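Local coordinates for protein endolysin (Escherichia coli O157 typing phage 15, PDB 7M5I) that probably cleaves the glycan strands of host peptidoglycan as a family 24 glycoside hydrolase (lysozyme), helping to lyse the infected cell and release new phage, at residues L14-K18 / E61-L65; L25-E29 / V49-I55; A78-T83 / I109-N113. Numbering follows the deposited sequence.

The three contacts are spread along an elongated, bilobal molecule. Contact 1 joins helix 11-21 to helix 57-78, and contact 2 is nested inside the chain loop closed by contact 1; their centres lie about 17 Å apart, and they touch where Tyr63 CE2 packs on Ile55 CD1 at 3.9 Å. Both lie close to the predicted catalytic residues: the side chain of Ile17 (contact 1) is about 4 Å from that of Glu21, and that of Tyr28 (contact 2) about 4 Å from that of Asp30 and about 6 Å from that of Glu21. Contact 3 follows in series, at the other end of helix 57-78, with its centre about 24 Å from that of contact 1 and about 38 Å from that of contact 2, away from these sites.

Contact 1 of 3, residues L14-K18 / E61-L65; sequences LDAIK and EQYLL
Leu64 forms the apolar centre, its CA-to-CB bond directed at helix 11-21 and its side chain in the tp rotamer (chi1 176°, chi2 66°). Leu64 CD2 lies 3.7 Å from Leu14 CD1 and 3.6 Å from Lys18 CG, while Leu64 CD1 reaches Ile17 CG2 at 4.1 Å, so three residues of successive helical turns receive the leucine. Leu14, also tp, points back across the interface and sets its CD2 3.8 Å from Leu65 CD2 and 4.3 Å from Glu61 CG. Both segments are regular alpha helix, with Lys18 N hydrogen-bonded to Leu14 O and Leu65 N to Glu61 O, each at 2.9 Å. The axes of these segments approach to 11.5 Å and cross at 106°, and the nearest CA pairs, Leu14 with Leu65 and Lys18 with Leu64, are both 8.2 Å apart. At the polar edge Lys18, extended beyond its m chi1, carries its NZ to Glu61 OE2, a 2.8 Å salt bridge. Tyr96 of helix 85-98 touches both Ile17 and Leu64. This nearly perpendicular packing of helix 11-21, which ends at the predicted catalytic Glu21, on the long helix 57-78 is consistent with the two-lobed phage lysozyme fold, in which a long helix links the lobes.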
ATOM      1  N   LEU A  14       1.884  -9.379   1.900  1.00 25.44           N
ATOM      2  CA  LEU A  14       1.849  -8.780   3.267  1.00 25.35           C
ATOM      3  C   LEU A  14       3.304  -8.472   3.681  1.00 24.16           C
ATOM      4  O   LEU A  14       3.510  -7.390   4.217  1.00 26.50           O
ATOM      5  CB  LEU A  14       1.169  -9.715   4.256  1.00 26.14           C
ATOM      6  CG  LEU A  14       0.965  -9.125   5.659  1.00 27.77           C
ATOM      7  CD1 LEU A  14      -0.074  -8.050   5.659  1.00 30.96           C
ATOM      8  CD2 LEU A  14       0.606 -10.222   6.607  1.00 30.13           C
ATOM      9  N   ASP A  15       4.226  -9.374   3.414  1.00 25.82           N
ATOM     10  CA  ASP A  15       5.679  -9.200   3.708  1.00 26.92           C
ATOM     11  C   ASP A  15       6.169  -7.922   3.016  1.00 23.76           C
ATOM     12  O   ASP A  15       6.921  -7.171   3.617  1.00 23.28           O
ATOM     13  CB  ASP A  15       6.493 -10.421   3.228  1.00 29.31           C
ATOM     14  CG  ASP A  15       6.366 -11.761   3.953  1.00 37.66           C
ATOM     15  OD1 ASP A  15       5.840 -11.819   5.088  1.00 36.90           O
ATOM     16  OD2 ASP A  15       6.795 -12.760   3.333  1.00 47.18           O
ATOM     17  N   ALA A  16       5.762  -7.650   1.772  1.00 23.50           N
ATOM     18  CA  ALA A  16       6.176  -6.456   1.025  1.00 21.72           C
ATOM     19  C   ALA A  16       5.629  -5.192   1.696  1.00 21.86           C
ATOM     20  O   ALA A  16       6.394  -4.201   1.892  1.00 22.57           O
ATOM     21  CB  ALA A  16       5.799  -6.538  -0.438  1.00 22.64           C
ATOM     22  N   ILE A  17       4.372  -5.184   2.104  1.00 22.20           N
ATOM     23  CA  ILE A  17       3.787  -3.979   2.770  1.00 22.14           C
ATOM     24  C   ILE A  17       4.527  -3.771   4.089  1.00 21.37           C
ATOM     25  O   ILE A  17       4.843  -2.597   4.400  1.00 21.43           O
ATOM     26  CB  ILE A  17       2.257  -4.135   2.928  1.00 24.28           C
ATOM     27  CG1 ILE A  17       1.651  -4.164   1.520  1.00 25.09           C
ATOM     28  CG2 ILE A  17       1.730  -2.986   3.770  1.00 25.23           C
ATOM     29  CD1 ILE A  17       0.142  -4.338   1.477  1.00 26.45           C
ATOM     30  N   LYS A  18       4.797  -4.835   4.840  1.00 22.42           N
ATOM     31  CA  LYS A  18       5.579  -4.726   6.103  1.00 22.21           C
ATOM     32  C   LYS A  18       6.900  -4.037   5.782  1.00 22.07           C
ATOM     33  O   LYS A  18       7.358  -3.181   6.551  1.00 23.83           O
ATOM     34  CB  LYS A  18       5.800  -6.095   6.747  1.00 22.20           C
ATOM     35  CG  LYS A  18       4.566  -6.731   7.363  1.00 21.81           C
ATOM     36  CD  LYS A  18       4.888  -8.116   7.839  1.00 23.95           C
ATOM     37  CE  LYS A  18       3.791  -8.798   8.608  1.00 25.41           C
ATOM     38  NZ  LYS A  18       4.102 -10.228   8.757  1.00 28.23           N
ATOM     39  N   GLU A  61       1.283  -7.239  13.450  1.00 25.47           N
ATOM     40  CA  GLU A  61       0.752  -7.938  12.250  1.00 26.39           C
ATOM     41  C   GLU A  61      -0.789  -7.919  12.257  1.00 25.88           C
ATOM     42  O   GLU A  61      -1.381  -7.642  11.153  1.00 26.57           O
ATOM     43  CB  GLU A  61       1.250  -9.390  12.192  1.00 28.57           C
ATOM     44  CG  GLU A  61       0.843 -10.069  10.905  1.00 30.91           C
ATOM     45  CD  GLU A  61       1.347 -11.495  10.892  1.00 37.44           C
ATOM     46  OE1 GLU A  61       0.744 -12.318  11.533  1.00 40.62           O
ATOM     47  OE2 GLU A  61       2.377 -11.737  10.303  1.00 33.88           O
ATOM     48  N   GLN A  62      -1.378  -8.177  13.423  1.00 26.00           N
ATOM     49  CA  GLN A  62      -2.868  -8.167  13.581  1.00 29.11           C
ATOM     50  C   GLN A  62      -3.414  -6.812  13.109  1.00 28.46           C
ATOM     51  O   GLN A  62      -4.431  -6.784  12.341  1.00 28.33           O
ATOM     52  CB  GLN A  62      -3.235  -8.568  15.010  1.00 34.60           C
ATOM     53  CG  GLN A  62      -4.675  -8.281  15.427  1.00 42.62           C
ATOM     54  CD  GLN A  62      -4.909  -8.464  16.924  1.00 54.58           C
ATOM     55  OE1 GLN A  62      -4.172  -9.197  17.611  1.00 58.42           O
ATOM     56  NE2 GLN A  62      -5.954  -7.816  17.462  1.00 56.35           N
ATOM     57  N   TYR A  63      -2.799  -5.706  13.548  1.00 26.25           N
ATOM     58  CA  TYR A  63      -3.309  -4.360  13.235  1.00 25.78           C
ATOM     59  C   TYR A  63      -3.136  -4.093  11.748  1.00 26.66           C
ATOM     60  O   TYR A  63      -4.006  -3.434  11.157  1.00 29.48           O
ATOM     61  CB  TYR A  63      -2.611  -3.305  14.098  1.00 26.16           C
ATOM     62  CG  TYR A  63      -2.764  -3.520  15.574  1.00 26.74           C
ATOM     63  CD1 TYR A  63      -3.866  -4.150  16.114  1.00 32.30           C
ATOM     64  CD2 TYR A  63      -1.782  -3.081  16.431  1.00 27.14           C
ATOM     65  CE1 TYR A  63      -3.970  -4.405  17.472  1.00 34.59           C
ATOM     66  CE2 TYR A  63      -1.873  -3.302  17.796  1.00 28.84           C
ATOM     67  CZ  TYR A  63      -2.983  -3.922  18.314  1.00 32.49           C
ATOM     68  OH  TYR A  63      -3.117  -4.127  19.657  1.00 38.22           O
ATOM     69  N   LEU A  64      -2.053  -4.548  11.152  1.00 24.09           N
ATOM     70  CA  LEU A  64      -1.773  -4.293   9.709  1.00 25.33           C
ATOM     71  C   LEU A  64      -2.829  -5.086   8.898  1.00 25.52           C
ATOM     72  O   LEU A  64      -3.425  -4.491   7.942  1.00 26.88           O
ATOM     73  CB  LEU A  64      -0.367  -4.710   9.316  1.00 24.99           C
ATOM     74  CG  LEU A  64      -0.049  -4.574   7.822  1.00 24.93           C
ATOM     75  CD1 LEU A  64      -0.069  -3.116   7.405  1.00 27.69           C
ATOM     76  CD2 LEU A  64       1.297  -5.214   7.508  1.00 25.19           C
ATOM     77  N   LEU A  65      -3.092  -6.327   9.260  1.00 27.08           N
ATOM     78  CA  LEU A  65      -4.141  -7.146   8.588  1.00 30.22           C
ATOM     79  C   LEU A  65      -5.496  -6.421   8.646  1.00 31.80           C
ATOM     80  O   LEU A  65      -6.191  -6.406   7.608  1.00 31.11           O
ATOM     81  CB  LEU A  65      -4.231  -8.532   9.216  1.00 30.36           C
ATOM     82  CG  LEU A  65      -3.078  -9.475   8.878  1.00 31.52           C
ATOM     83  CD1 LEU A  65      -3.165 -10.737   9.712  1.00 33.64           C
ATOM     84  CD2 LEU A  65      -3.034  -9.771   7.388  1.00 33.34           C
TER

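Contact 2 of 3, residues L25-E29 / V49-I55; sequences LEAYE and VKMGMKI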
ATOM      1  N   LEU A  25       7.816  -1.034  17.630  1.00 20.35           N
ATOM      2  CA  LEU A  25       6.906  -1.588  18.671  1.00 21.09           C
ATOM      3  C   LEU A  25       6.491  -0.531  19.701  1.00 22.67           C
ATOM      4  O   LEU A  25       5.652  -0.837  20.506  1.00 27.15           O
ATOM      5  CB  LEU A  25       7.524  -2.788  19.355  1.00 21.79           C
ATOM      6  CG  LEU A  25       7.797  -4.002  18.473  1.00 21.80           C
ATOM      7  CD1 LEU A  25       8.249  -5.197  19.309  1.00 23.82           C
ATOM      8  CD2 LEU A  25       6.606  -4.323  17.576  1.00 22.90           C
ATOM      9  N   GLU A  26       7.195   0.592  19.758  1.00 23.90           N
ATOM     10  CA  GLU A  26       6.798   1.732  20.601  1.00 26.31           C
ATOM     11  C   GLU A  26       6.247   2.830  19.708  1.00 24.43           C
ATOM     12  O   GLU A  26       6.809   3.104  18.613  1.00 24.71           O
ATOM     13  CB  GLU A  26       7.965   2.329  21.386  1.00 31.02           C
ATOM     14  CG  GLU A  26       8.721   1.374  22.263  1.00 38.80           C
ATOM     15  CD  GLU A  26       9.653   2.075  23.270  1.00 49.29           C
ATOM     16  OE1 GLU A  26      10.597   1.403  23.789  1.00 51.92           O
ATOM     17  OE2 GLU A  26       9.459   3.323  23.515  1.00 55.02           O
ATOM     18  N   ALA A  27       5.150   3.432  20.161  1.00 23.94           N
ATOM     19  CA  ALA A  27       4.517   4.549  19.443  1.00 24.26           C
ATOM     20  C   ALA A  27       5.555   5.662  19.209  1.00 24.66           C
ATOM     21  O   ALA A  27       6.394   5.938  20.111  1.00 24.83           O
ATOM     22  CB  ALA A  27       3.314   5.048  20.178  1.00 26.19           C
ATOM     23  N   TYR A  28       5.461   6.285  18.061  1.00 23.64           N
ATOM     24  CA  TYR A  28       6.310   7.450  17.713  1.00 26.35           C
ATOM     25  C   TYR A  28       5.421   8.414  16.947  1.00 26.87           C
ATOM     26  O   TYR A  28       4.470   8.029  16.240  1.00 25.67           O
ATOM     27  CB  TYR A  28       7.520   7.029  16.853  1.00 27.19           C
ATOM     28  CG  TYR A  28       7.192   6.475  15.503  1.00 28.11           C
ATOM     29  CD1 TYR A  28       6.821   5.152  15.326  1.00 28.06           C
ATOM     30  CD2 TYR A  28       7.234   7.268  14.360  1.00 31.56           C
ATOM     31  CE1 TYR A  28       6.550   4.600  14.082  1.00 29.74           C
ATOM     32  CE2 TYR A  28       6.920   6.740  13.107  1.00 32.75           C
ATOM     33  CZ  TYR A  28       6.620   5.396  12.949  1.00 31.81           C
ATOM     34  OH  TYR A  28       6.236   4.839  11.741  1.00 40.81           O
ATOM     35  N   GLU A  29       5.813   9.673  17.010  1.00 29.56           N
ATOM     36  CA  GLU A  29       5.151  10.734  16.256  1.00 31.37           C
ATOM     37  C   GLU A  29       5.845  10.793  14.913  1.00 31.49           C
ATOM     38  O   GLU A  29       7.042  11.000  14.908  1.00 31.67           O
ATOM     39  CB  GLU A  29       5.249  12.000  17.104  1.00 35.61           C
ATOM     40  CG  GLU A  29       4.720  13.203  16.395  1.00 40.52           C
ATOM     41  CD  GLU A  29       4.620  14.434  17.295  1.00 45.77           C
ATOM     42  OE1 GLU A  29       4.104  14.286  18.436  1.00 51.74           O
ATOM     43  OE2 GLU A  29       5.025  15.524  16.825  1.00 52.08           O
ATOM     44  N   VAL A  49      -3.948   5.546  17.779  1.00 28.92           N
ATOM     45  CA  VAL A  49      -2.690   5.155  18.461  1.00 29.67           C
ATOM     46  C   VAL A  49      -2.350   6.280  19.447  1.00 29.16           C
ATOM     47  O   VAL A  49      -2.563   7.421  19.105  1.00 28.62           O
ATOM     48  CB  VAL A  49      -1.567   4.892  17.427  1.00 28.28           C
ATOM     49  CG1 VAL A  49      -0.209   4.781  18.113  1.00 28.74           C
ATOM     50  CG2 VAL A  49      -1.926   3.670  16.581  1.00 30.01           C
ATOM     51  N   LYS A  50      -1.836   5.926  20.617  1.00 31.25           N
ATOM     52  CA  LYS A  50      -1.432   6.876  21.682  1.00 32.85           C
ATOM     53  C   LYS A  50       0.073   6.745  21.965  1.00 33.12           C
ATOM     54  O   LYS A  50       0.605   5.605  22.073  1.00 31.08           O
ATOM     55  CB  LYS A  50      -2.158   6.580  22.987  1.00 34.18           C
ATOM     56  CG  LYS A  50      -3.684   6.767  22.964  1.00 39.12           C
ATOM     57  CD  LYS A  50      -4.396   5.452  22.708  1.00 40.28           C
ATOM     58  CE  LYS A  50      -5.907   5.572  22.772  1.00 45.20           C
ATOM     59  NZ  LYS A  50      -6.560   4.463  22.031  1.00 48.26           N
ATOM     60  N   MET A  51       0.706   7.888  22.222  1.00 31.28           N
ATOM     61  CA  MET A  51       2.100   7.909  22.665  1.00 30.23           C
ATOM     62  C   MET A  51       2.200   7.142  23.989  1.00 29.21           C
ATOM     63  O   MET A  51       1.241   7.099  24.806  1.00 30.03           O
ATOM     64  CB  MET A  51       2.549   9.373  22.779  1.00 31.48           C
ATOM     65  CG  MET A  51       2.558  10.088  21.437  1.00 30.57           C
ATOM     66  SD  MET A  51       3.624   9.374  20.165  1.00 32.52           S
ATOM     67  CE  MET A  51       5.246   9.523  20.910  1.00 34.01           C
ATOM     68  N   GLY A  52       3.360   6.526  24.179  1.00 28.93           N
ATOM     69  CA  GLY A  52       3.661   5.657  25.308  1.00 28.64           C
ATOM     70  C   GLY A  52       3.216   4.235  25.104  1.00 28.55           C
ATOM     71  O   GLY A  52       3.564   3.400  25.970  1.00 30.57           O
ATOM     72  N   MET A  53       2.457   3.911  24.060  1.00 28.51           N
ATOM     73  CA  MET A  53       1.978   2.518  23.881  1.00 28.47           C
ATOM     74  C   MET A  53       3.148   1.648  23.417  1.00 27.33           C
ATOM     75  O   MET A  53       4.047   2.167  22.690  1.00 25.35           O
ATOM     76  CB  MET A  53       0.899   2.414  22.790  1.00 29.99           C
ATOM     77  CG  MET A  53      -0.481   2.765  23.321  1.00 34.79           C
ATOM     78  SD  MET A  53      -1.620   2.654  21.865  1.00 38.22           S
ATOM     79  CE  MET A  53      -1.418   0.913  21.467  1.00 37.87           C
ATOM     80  N   LYS A  54       3.115   0.385  23.824  1.00 27.93           N
ATOM     81  CA  LYS A  54       4.074  -0.655  23.346  1.00 29.12           C
ATOM     82  C   LYS A  54       3.261  -1.873  22.967  1.00 27.20           C
ATOM     83  O   LYS A  54       2.314  -2.234  23.695  1.00 28.05           O
ATOM     84  CB  LYS A  54       5.089  -1.014  24.420  1.00 36.86           C
ATOM     85  CG  LYS A  54       6.121   0.079  24.651  1.00 47.76           C
ATOM     86  CD  LYS A  54       7.056  -0.184  25.820  1.00 58.90           C
ATOM     87  CE  LYS A  54       7.904   1.038  26.152  1.00 67.40           C
ATOM     88  NZ  LYS A  54       8.764   0.773  27.333  1.00 73.06           N
ATOM     89  N   ILE A  55       3.592  -2.480  21.854  1.00 23.89           N
ATOM     90  CA  ILE A  55       2.869  -3.643  21.322  1.00 24.49           C
ATOM     91  C   ILE A  55       3.902  -4.729  20.994  1.00 25.08           C
ATOM     92  O   ILE A  55       5.096  -4.413  20.890  1.00 24.71           O
ATOM     93  CB  ILE A  55       2.014  -3.282  20.089  1.00 25.14           C
ATOM     94  CG1 ILE A  55       2.821  -2.732  18.917  1.00 24.95           C
ATOM     95  CG2 ILE A  55       0.886  -2.353  20.510  1.00 27.07           C
ATOM     96  CD1 ILE A  55       1.964  -2.608  17.646  1.00 24.20           C
TER
HETATM   97  O   HOH W   1       5.785   6.294  22.749  1.00 29.21           O
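The Ala27 methyl is the bump at the heart of this contact, and residues 49-53 form the hollow that receives it. Ala27 CB lies 3.4 Å from Lys50 O, 4.1 Å from Val49 CG1 and 4.4 Å from Met53 CB. Met51, with all three chi angles m, hooks over the strand: its SD is 4.3 Å from Ala27 CB and 3.9 Å from Glu29 N, and its CE is 3.8 Å from Ala27 O. The hollow owes its curve to a type II beta turn from Lys50 to Met53, with Gly52 at positive phi and Met53 N hydrogen-bonded to Lys50 O at 3.2 Å. After the turn the chain pairs antiparallel with residues 25-27 in a single beta bridge, Glu26 with Lys54, a non-hydrogen-bonded pair flanked by hydrogen bonds Ile55 N to Leu25 O and Ala27 N to Met53 O, both 3.0 Å. The loop thus docks along the edge of the small beta lobe, where strand 27-29 pairs with strand 35-38, whose Ile37 touches Val49, Met53 and Ile55. A water bridges strand and turn, donating to Ala27 O at 2.7 Å and accepting from Gly52 N at 2.8 Å. Leu25 CD2 rests 4.3 Å from Ile55 CG1.

Contact 3 of 3, residues A78-T83 / I109-N113; sequences AIKVPT and IKRHN. With PO4 (phosphate ion), chain D.
The side-chain amide of Asn113 clasps the backbone where the chain leaves helix 57-78: its ND2 donates to Ala78 O at 3.0 Å, and its OD1 accepts from Lys80 N at 2.9 Å. The amide (chi1 -74°, chi2 -27°) thus bridges the backbone on both sides of Ile79. Ile79 leaves the helix at -82/135, Lys80 bends at -122/5, and Val81 to Thr83 run extended. The closest CA pair is Lys80 with Asn113, 5.8 Å apart. His112 NE2 (chi1 177°, chi2 74°) donates a 2.9 Å hydrogen bond to Thr83 OG1, which itself donates to Val81 O at 2.8 Å. Val81 packs its CG2 3.7 Å from His112 NE2 and its CG1 3.3 Å from Asn113 O, while Ala78 CB meets Ile109 CG1 at 4.1 Å. Arg111, outside the contact, donates to O3 of a phosphate, probably from crystallisation, from NE at a very short 2.4 Å and weakly from NH2 at 2.8 Å. Away from the predicted active site, this side-chain amide clamp joins the connection between helices 57-78 and 85-98 to helix 107-113 in the helical lobe of the phage lysozyme fold: Met103 of helix 100-104 touches Ala78 and Ile109, and His112 ND1 hydrogen-bonds Tyr153 OH of helix 140-155.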
ATOM      1  N   ALA A  78     -12.339  -2.666  -8.064  1.00 40.91           N
ATOM      2  CA  ALA A  78     -11.805  -1.841  -9.176  1.00 41.05           C
ATOM      3  C   ALA A  78     -11.307  -2.704 -10.352  1.00 39.20           C
ATOM      4  O   ALA A  78     -11.344  -2.244 -11.474  1.00 40.17           O
ATOM      5  CB  ALA A  78     -10.735  -0.951  -8.692  1.00 39.44           C
ATOM      6  N   ILE A  79     -10.881  -3.933 -10.096  1.00 38.20           N
ATOM      7  CA  ILE A  79     -10.308  -4.810 -11.153  1.00 39.44           C
ATOM      8  C   ILE A  79     -11.452  -5.449 -11.921  1.00 39.88           C
ATOM      9  O   ILE A  79     -12.402  -5.904 -11.272  1.00 41.31           O
ATOM     10  CB  ILE A  79      -9.377  -5.846 -10.525  1.00 41.22           C
ATOM     11  CG1 ILE A  79      -8.087  -5.153 -10.097  1.00 37.85           C
ATOM     12  CG2 ILE A  79      -9.115  -6.977 -11.471  1.00 45.41           C
ATOM     13  CD1 ILE A  79      -7.240  -6.023  -9.245  1.00 42.32           C
ATOM     14  N   LYS A  80     -11.348  -5.450 -13.243  1.00 39.52           N
ATOM     15  CA  LYS A  80     -12.435  -5.945 -14.140  1.00 41.30           C
ATOM     16  C   LYS A  80     -11.931  -7.083 -15.038  1.00 40.16           C
ATOM     17  O   LYS A  80     -12.736  -7.596 -15.858  1.00 40.76           O
ATOM     18  CB  LYS A  80     -12.988  -4.780 -14.954  1.00 44.87           C
ATOM     19  CG  LYS A  80     -13.595  -3.683 -14.095  1.00 47.84           C
ATOM     20  CD  LYS A  80     -14.451  -2.721 -14.858  1.00 53.12           C
ATOM     21  CE  LYS A  80     -14.472  -1.318 -14.286  1.00 55.21           C
ATOM     22  NZ  LYS A  80     -15.226  -0.402 -15.176  1.00 57.20           N
ATOM     23  N   VAL A  81     -10.709  -7.534 -14.857  1.00 37.17           N
ATOM     24  CA  VAL A  81     -10.059  -8.582 -15.681  1.00 37.68           C
ATOM     25  C   VAL A  81      -9.380  -9.575 -14.755  1.00 35.42           C
ATOM     26  O   VAL A  81      -8.993  -9.241 -13.633  1.00 35.44           O
ATOM     27  CB  VAL A  81      -9.038  -8.016 -16.678  1.00 37.19           C
ATOM     28  CG1 VAL A  81      -9.731  -7.107 -17.717  1.00 39.50           C
ATOM     29  CG2 VAL A  81      -7.864  -7.338 -15.972  1.00 35.97           C
ATOM     30  N   PRO A  82      -9.158 -10.800 -15.227  1.00 34.50           N
ATOM     31  CA  PRO A  82      -8.315 -11.761 -14.522  1.00 34.21           C
ATOM     32  C   PRO A  82      -6.946 -11.168 -14.228  1.00 34.12           C
ATOM     33  O   PRO A  82      -6.391 -10.532 -15.075  1.00 34.59           O
ATOM     34  CB  PRO A  82      -8.237 -12.959 -15.494  1.00 35.37           C
ATOM     35  CG  PRO A  82      -9.490 -12.854 -16.267  1.00 37.26           C
ATOM     36  CD  PRO A  82      -9.739 -11.364 -16.453  1.00 36.98           C
ATOM     37  N   THR A  83      -6.494 -11.367 -12.984  1.00 32.16           N
ATOM     38  CA  THR A  83      -5.370 -10.677 -12.354  1.00 31.22           C
ATOM     39  C   THR A  83      -4.525 -11.724 -11.621  1.00 28.96           C
ATOM     40  O   THR A  83      -5.096 -12.498 -10.814  1.00 29.82           O
ATOM     41  CB  THR A  83      -5.924  -9.598 -11.418  1.00 30.29           C
ATOM     42  OG1 THR A  83      -6.643  -8.662 -12.224  1.00 31.03           O
ATOM     43  CG2 THR A  83      -4.823  -8.890 -10.667  1.00 29.12           C
ATOM     44  N   ILE A 109      -4.982   1.885 -13.118  1.00 37.12           N
ATOM     45  CA  ILE A 109      -6.052   0.851 -12.981  1.00 38.83           C
ATOM     46  C   ILE A 109      -6.797   0.729 -14.324  1.00 41.04           C
ATOM     47  O   ILE A 109      -7.185  -0.413 -14.667  1.00 40.58           O
ATOM     48  CB  ILE A 109      -7.008   1.169 -11.832  1.00 41.77           C
ATOM     49  CG1 ILE A 109      -7.727  -0.103 -11.373  1.00 46.83           C
ATOM     50  CG2 ILE A 109      -7.996   2.252 -12.224  1.00 44.99           C
ATOM     51  CD1 ILE A 109      -6.833  -1.061 -10.578  1.00 45.94           C
ATOM     52  N   LYS A 110      -6.941   1.841 -15.052  1.00 39.81           N
ATOM     53  CA  LYS A 110      -7.522   1.851 -16.420  1.00 42.37           C
ATOM     54  C   LYS A 110      -6.666   0.979 -17.342  1.00 40.15           C
ATOM     55  O   LYS A 110      -7.207   0.146 -18.088  1.00 37.92           O
ATOM     56  CB  LYS A 110      -7.663   3.305 -16.865  1.00 46.91           C
ATOM     57  CG  LYS A 110      -8.873   4.017 -16.268  1.00 53.27           C
ATOM     58  CD  LYS A 110      -9.265   5.298 -17.064  1.00 59.24           C
ATOM     59  CE  LYS A 110     -10.031   6.376 -16.298  1.00 62.18           C
ATOM     60  NZ  LYS A 110      -9.239   7.052 -15.241  1.00 60.59           N
ATOM     61  N   ARG A 111      -5.348   1.138 -17.282  1.00 38.14           N
ATOM     62  CA  ARG A 111      -4.409   0.379 -18.135  1.00 37.94           C
ATOM     63  C   ARG A 111      -4.442  -1.093 -17.724  1.00 36.68           C
ATOM     64  O   ARG A 111      -4.444  -1.975 -18.630  1.00 36.60           O
ATOM     65  CB  ARG A 111      -2.998   0.973 -18.087  1.00 39.03           C
ATOM     66  CG  ARG A 111      -2.930   2.352 -18.728  1.00 41.91           C
ATOM     67  CD  ARG A 111      -1.520   2.890 -18.672  1.00 41.50           C
ATOM     68  NE  ARG A 111      -1.395   4.135 -19.388  1.00 42.26           N
ATOM     69  CZ  ARG A 111      -0.276   4.844 -19.500  1.00 43.17           C
ATOM     70  NH1 ARG A 111       0.849   4.414 -18.980  1.00 41.27           N
ATOM     71  NH2 ARG A 111      -0.293   5.977 -20.168  1.00 45.62           N
ATOM     72  N   HIS A 112      -4.470  -1.386 -16.420  1.00 33.51           N
ATOM     73  CA  HIS A 112      -4.564  -2.785 -15.944  1.00 33.00           C
ATOM     74  C   HIS A 112      -5.815  -3.408 -16.577  1.00 34.63           C
ATOM     75  O   HIS A 112      -5.697  -4.522 -17.162  1.00 34.21           O
ATOM     76  CB  HIS A 112      -4.667  -2.879 -14.424  1.00 32.45           C
ATOM     77  CG  HIS A 112      -4.834  -4.278 -13.950  1.00 30.92           C
ATOM     78  ND1 HIS A 112      -3.800  -5.169 -13.946  1.00 29.64           N
ATOM     79  CD2 HIS A 112      -5.919  -4.954 -13.559  1.00 30.85           C
ATOM     80  CE1 HIS A 112      -4.215  -6.315 -13.484  1.00 29.87           C
ATOM     81  NE2 HIS A 112      -5.512  -6.223 -13.280  1.00 31.39           N
ATOM     82  N   ASN A 113      -6.944  -2.693 -16.524  1.00 36.82           N
ATOM     83  CA  ASN A 113      -8.245  -3.224 -16.999  1.00 39.74           C
ATOM     84  C   ASN A 113      -8.279  -3.331 -18.529  1.00 41.72           C
ATOM     85  O   ASN A 113      -9.093  -4.107 -18.998  1.00 42.19           O
ATOM     86  CB  ASN A 113      -9.418  -2.437 -16.411  1.00 41.37           C
ATOM     87  CG  ASN A 113      -9.634  -2.767 -14.944  1.00 41.31           C
ATOM     88  OD1 ASN A 113      -9.296  -3.864 -14.484  1.00 39.07           O
ATOM     89  ND2 ASN A 113     -10.192  -1.821 -14.202  1.00 41.75           N
TER
HETATM   90  P   PO4 D 202      -4.054   6.151 -21.194  1.00 74.34           P
HETATM   91  O1  PO4 D 202      -4.351   6.209 -22.689  1.00 78.04           O
HETATM   92  O2  PO4 D 202      -3.702   7.560 -20.691  1.00 60.77           O
HETATM   93  O3  PO4 D 202      -2.895   5.201 -20.987  1.00 65.85           O
HETATM   94  O4  PO4 D 202      -5.280   5.622 -20.436  1.00 72.93           O